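Local coordinates for protein pyocin sheath PA0622 (Pseudomonas aeruginosa, PDB 6PYT) that probably builds the contractile sheath around the tail tube of a pyocin, a phage-tail-like bacteriocin, as its myovirus sheath relatives do, at residues S96-G101 with T109-L114; A23-G28 with P125-A130. All coordinates share one frame; numbering follows the deposited sequence.

Interaction 1 (S96-G101 with T109-L114)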
# COMPACT_ATOMS: atom_id res chain seq x y z
N SER B 96 69.24 -24.92 -41.28
CA SER B 96 70.34 -24.68 -40.35
C SER B 96 70.26 -23.29 -39.74
O SER B 96 70.74 -23.08 -38.62
CB SER B 96 71.67 -24.87 -41.06
OG SER B 96 72.74 -24.57 -40.19
N ALA B 97 69.66 -22.34 -40.45
CA ALA B 97 69.55 -20.98 -39.94
C ALA B 97 68.32 -20.79 -39.06
O ALA B 97 68.33 -19.92 -38.18
CB ALA B 97 69.52 -19.99 -41.11
N VAL B 98 67.27 -21.58 -39.27
CA VAL B 98 66.11 -21.53 -38.39
C VAL B 98 66.45 -22.18 -37.05
O VAL B 98 66.08 -21.66 -35.99
CB VAL B 98 64.89 -22.18 -39.07
CG1 VAL B 98 63.71 -22.24 -38.12
CG2 VAL B 98 64.51 -21.39 -40.29
N ILE B 99 67.16 -23.31 -37.08
CA ILE B 99 67.67 -23.92 -35.85
C ILE B 99 68.65 -22.98 -35.17
O ILE B 99 68.49 -22.63 -33.99
CB ILE B 99 68.32 -25.28 -36.15
CG1 ILE B 99 67.28 -26.28 -36.64
CG2 ILE B 99 69.01 -25.81 -34.91
CD1 ILE B 99 67.90 -27.53 -37.20
N GLY B 100 69.68 -22.55 -35.90
CA GLY B 100 70.63 -21.60 -35.36
C GLY B 100 71.54 -22.25 -34.34
O GLY B 100 71.93 -23.42 -34.47
N GLY B 101 71.89 -21.50 -33.32
CA GLY B 101 72.71 -22.02 -32.26
C GLY B 101 73.52 -20.90 -31.62
O GLY B 101 73.13 -19.74 -31.65
N THR B 109 71.26 -17.63 -31.93
CA THR B 109 70.63 -17.37 -33.21
C THR B 109 69.52 -18.37 -33.48
O THR B 109 69.55 -19.50 -32.98
CB THR B 109 71.64 -17.43 -34.36
OG1 THR B 109 72.18 -18.75 -34.44
CG2 THR B 109 72.77 -16.44 -34.14
N GLY B 110 68.55 -17.96 -34.28
CA GLY B 110 67.51 -18.87 -34.73
C GLY B 110 66.43 -19.15 -33.71
O GLY B 110 65.92 -18.24 -33.07
N LEU B 111 66.07 -20.43 -33.57
CA LEU B 111 65.15 -20.82 -32.51
C LEU B 111 65.77 -20.64 -31.14
O LEU B 111 65.06 -20.38 -30.17
CB LEU B 111 64.73 -22.28 -32.70
CG LEU B 111 63.77 -22.61 -33.84
CD1 LEU B 111 63.63 -24.11 -33.96
CD2 LEU B 111 62.43 -21.98 -33.57
N GLN B 112 67.10 -20.75 -31.05
CA GLN B 112 67.80 -20.67 -29.77
C GLN B 112 67.71 -19.29 -29.14
O GLN B 112 67.92 -19.17 -27.93
CB GLN B 112 69.26 -21.05 -29.98
CG GLN B 112 69.45 -22.42 -30.56
CD GLN B 112 68.96 -23.49 -29.64
OE1 GLN B 112 69.13 -23.41 -28.42
NE2 GLN B 112 68.34 -24.52 -30.20
N ALA B 113 67.40 -18.26 -29.92
CA ALA B 113 67.16 -16.93 -29.38
C ALA B 113 65.83 -16.83 -28.65
O ALA B 113 65.61 -15.83 -27.95
CB ALA B 113 67.21 -15.90 -30.49
N LEU B 114 64.93 -17.80 -28.80
CA LEU B 114 63.69 -17.77 -28.03
C LEU B 114 63.91 -18.14 -26.58
O LEU B 114 63.05 -17.84 -25.74
CB LEU B 114 62.67 -18.70 -28.66
CG LEU B 114 62.15 -18.26 -30.01
CD1 LEU B 114 61.29 -19.34 -30.61
CD2 LEU B 114 61.36 -17.00 -29.84
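Helix 91-99 runs here directly into a short, loosely bonded beta hairpin, strand 100-101 against strand 109-110, and the returning strand leaves through a type II' turn from Thr-109 to Gln-112. Gly-100 ends the helix with positive phi, and Gly-110, also at positive phi, occupies the second position of the turn. With no CB on either, the two backbones pack directly, Gly-100 CA lying 4.2 Å from Gly-110 CA.

Gly-101, Leu-111 and Ile-99 have the largest areas buried by the contact, the first and third chiefly through their backbones. The N-H of Leu-111 faces the carboxyl end of the helix and is shared by two carbonyls. Leu-111 N lies 2.7 Å from Val-98 O and approaches nearly along the C=O axis, although the bond is bent to 136° at the hydrogen; the bond to Ile-99 O is weak. Two carbonyls of the last helical turn thus gain a donor from the turn. Leu-111 CG, anti to its carbonyl carbon, lies 3.3 Å from Val-98 O. Val-98 CG1 is a looser apolar neighbour, 4.3 Å from Leu-111 CG, and both side chains also touch Cys-30 of strand 21-33. The CB of Ile-99 points away from 109-114, and its side chain touches Ala-142 of helix 139-150. Gln-112 CG packs 3.7 Å from Gly-101 CA.

Around Gly-101 the polar atoms of Thr-109 converge. Thr-109 N donates to Gly-101 O at 2.8 Å, in the carbonyl plane, and this is the straightest bond of the contact at 155°. Gly-101 N is gripped twice in return: Thr-109 O lies 3.1 Å away with the donor above the carbonyl plane, and Thr-109 OG1, placed between its own N and C by a chi1 of 63°, accepts at 3.0 Å.

Interaction 2 (A23-G28 with P125-A130); sequences ASSVIG and PRLLVA
Two parallel strands meet at Gly-28, whose N and O both bond to strand 127-129. Gly-28 N donates to Leu-127 O, modelled at 2.4 Å, in an almost perfectly straight bond (178°). Val-129 N then donates to Gly-28 O at 2.8 Å and 156°. Both donors approach nearly along the C=O axis, and the alternation of partners on either side of Leu-128 is the signature of a parallel pair. At the entry to strand 127-129 the pairing loosens: Val-26 O receives only weak bonds, from Arg-126 N at 3.1 Å and Leu-127 N at 3.3 Å. The short segment axes cross at 28°.

Side chains of Ile-27 and Leu-127 share one face of the sheet. They lie side by side and point the same way, Ile-27 CG1 being 4.0 Å from Leu-127 CB. The other branch of Ile-27, CG2, is anti to the backbone N and meets Val-129 CG1 obliquely at 3.8 Å; that valine branch occupies the crowded position between its own N and carbonyl carbon. On the other face, Leu-128 CD2 reaches Gly-28 CA, and Pro-125 CB sits 3.7 Å from Gly-28 N. Val-26 CG2 packs 3.7 Å from Pro-125 CA.

Helices cover both faces. Helix 201-214 packs on the first, with Ala-209 against Ile-27 and Phe-208 against Leu-127, whereas Leu-146, Ala-147 and Leu-150 of helix 139-150 pack on Leu-128. Within the sheet, Ile-27 also bonds to strand 76-86 and Leu-128 to strand 153-156, so both strands are internal. Such a buried, largely parallel sheet between helices is characteristic of a three-layered alpha/beta fold, consistent with the subtilisin-like sheath domain, although 23-28 belongs to the Gp18 domain III N-terminal range.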
# COMPACT_ATOMS: atom_id res chain seq x y z
N ALA B 23 44.97 -11.84 -24.92
CA ALA B 23 45.41 -13.05 -24.26
C ALA B 23 46.68 -12.81 -23.47
O ALA B 23 47.45 -11.89 -23.77
CB ALA B 23 45.65 -14.16 -25.28
N SER B 24 46.91 -13.64 -22.46
CA SER B 24 48.09 -13.54 -21.62
C SER B 24 49.21 -14.48 -22.03
O SER B 24 50.33 -14.33 -21.54
CB SER B 24 47.73 -13.80 -20.15
OG SER B 24 46.85 -12.81 -19.65
N SER B 25 48.93 -15.44 -22.90
CA SER B 25 49.95 -16.39 -23.31
C SER B 25 50.96 -15.73 -24.24
O SER B 25 50.63 -14.81 -24.99
CB SER B 25 49.31 -17.59 -24.01
OG SER B 25 50.30 -18.47 -24.49
N VAL B 26 52.20 -16.20 -24.17
CA VAL B 26 53.29 -15.71 -25.00
C VAL B 26 53.67 -16.80 -25.99
O VAL B 26 53.59 -17.99 -25.68
CB VAL B 26 54.49 -15.26 -24.15
CG1 VAL B 26 54.14 -14.02 -23.40
CG2 VAL B 26 54.79 -16.28 -23.15
N ILE B 27 54.07 -16.38 -27.19
CA ILE B 27 54.27 -17.27 -28.33
C ILE B 27 55.64 -17.00 -28.92
O ILE B 27 56.01 -15.85 -29.15
CB ILE B 27 53.17 -17.07 -29.40
CG1 ILE B 27 51.81 -17.48 -28.86
CG2 ILE B 27 53.47 -17.84 -30.65
CD1 ILE B 27 50.67 -17.10 -29.73
N GLY B 28 56.42 -18.08 -29.15
CA GLY B 28 57.72 -17.96 -29.74
C GLY B 28 57.67 -18.26 -31.22
O GLY B 28 57.36 -19.38 -31.62
N PRO B 125 58.43 -17.97 -23.64
CA PRO B 125 57.43 -18.44 -24.62
C PRO B 125 56.84 -19.81 -24.28
O PRO B 125 57.55 -20.81 -24.23
CB PRO B 125 58.22 -18.49 -25.93
CG PRO B 125 59.33 -17.57 -25.73
CD PRO B 125 59.71 -17.69 -24.30
N ARG B 126 55.53 -19.83 -24.03
CA ARG B 126 54.79 -21.05 -23.75
C ARG B 126 54.33 -21.76 -25.01
O ARG B 126 53.83 -22.88 -24.92
CB ARG B 126 53.56 -20.73 -22.89
CG ARG B 126 53.83 -20.06 -21.55
CD ARG B 126 54.49 -20.96 -20.53
NE ARG B 126 55.94 -20.93 -20.59
CZ ARG B 126 56.73 -21.76 -19.92
NH1 ARG B 126 56.20 -22.70 -19.15
NH2 ARG B 126 58.04 -21.66 -20.03
N LEU B 127 54.45 -21.13 -26.17
CA LEU B 127 54.09 -21.74 -27.44
C LEU B 127 55.17 -21.46 -28.45
O LEU B 127 55.60 -20.31 -28.60
CB LEU B 127 52.75 -21.21 -27.95
CG LEU B 127 51.52 -21.75 -27.23
CD1 LEU B 127 50.30 -20.99 -27.66
CD2 LEU B 127 51.43 -23.21 -27.58
N LEU B 128 55.60 -22.49 -29.16
CA LEU B 128 56.69 -22.40 -30.11
C LEU B 128 56.17 -22.74 -31.49
O LEU B 128 55.57 -23.80 -31.69
CB LEU B 128 57.82 -23.35 -29.72
CG LEU B 128 58.43 -22.97 -28.39
CD1 LEU B 128 59.43 -24.00 -27.97
CD2 LEU B 128 59.07 -21.62 -28.51
N VAL B 129 56.44 -21.86 -32.45
CA VAL B 129 55.92 -22.02 -33.80
C VAL B 129 57.01 -21.59 -34.78
O VAL B 129 57.68 -20.58 -34.57
CB VAL B 129 54.60 -21.25 -33.97
CG1 VAL B 129 54.73 -19.78 -33.63
CG2 VAL B 129 54.08 -21.38 -35.35
N ALA B 130 57.23 -22.41 -35.80
CA ALA B 130 58.16 -22.08 -36.89
C ALA B 130 57.40 -22.37 -38.17
O ALA B 130 57.45 -23.49 -38.70
CB ALA B 130 59.45 -22.89 -36.79

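Overall arrangement
The centres of the two interactions lie 16 Å apart. Leu-114, at the end of 109-114 and without contact to 96-101, reaches interaction 2. Its CD2 packs 3.8 Å from Gly-28 CA and its CD1 is 3.8 Å from Leu-128 CD2, while Leu-114 O comes within 3.6 Å of Pro-125 CD. Interaction 1 closes a local hairpin, whereas interaction 2 joins strands nearly a hundred residues apart in sequence, with the hairpin formed by the chain between them. Helix 139-150 packs on both: Leu-146 touches Gln-112 in interaction 1 and Leu-128 in interaction 2. Strand 21-33 takes part in both, through Cys-30 in the first and Gly-28 in the second.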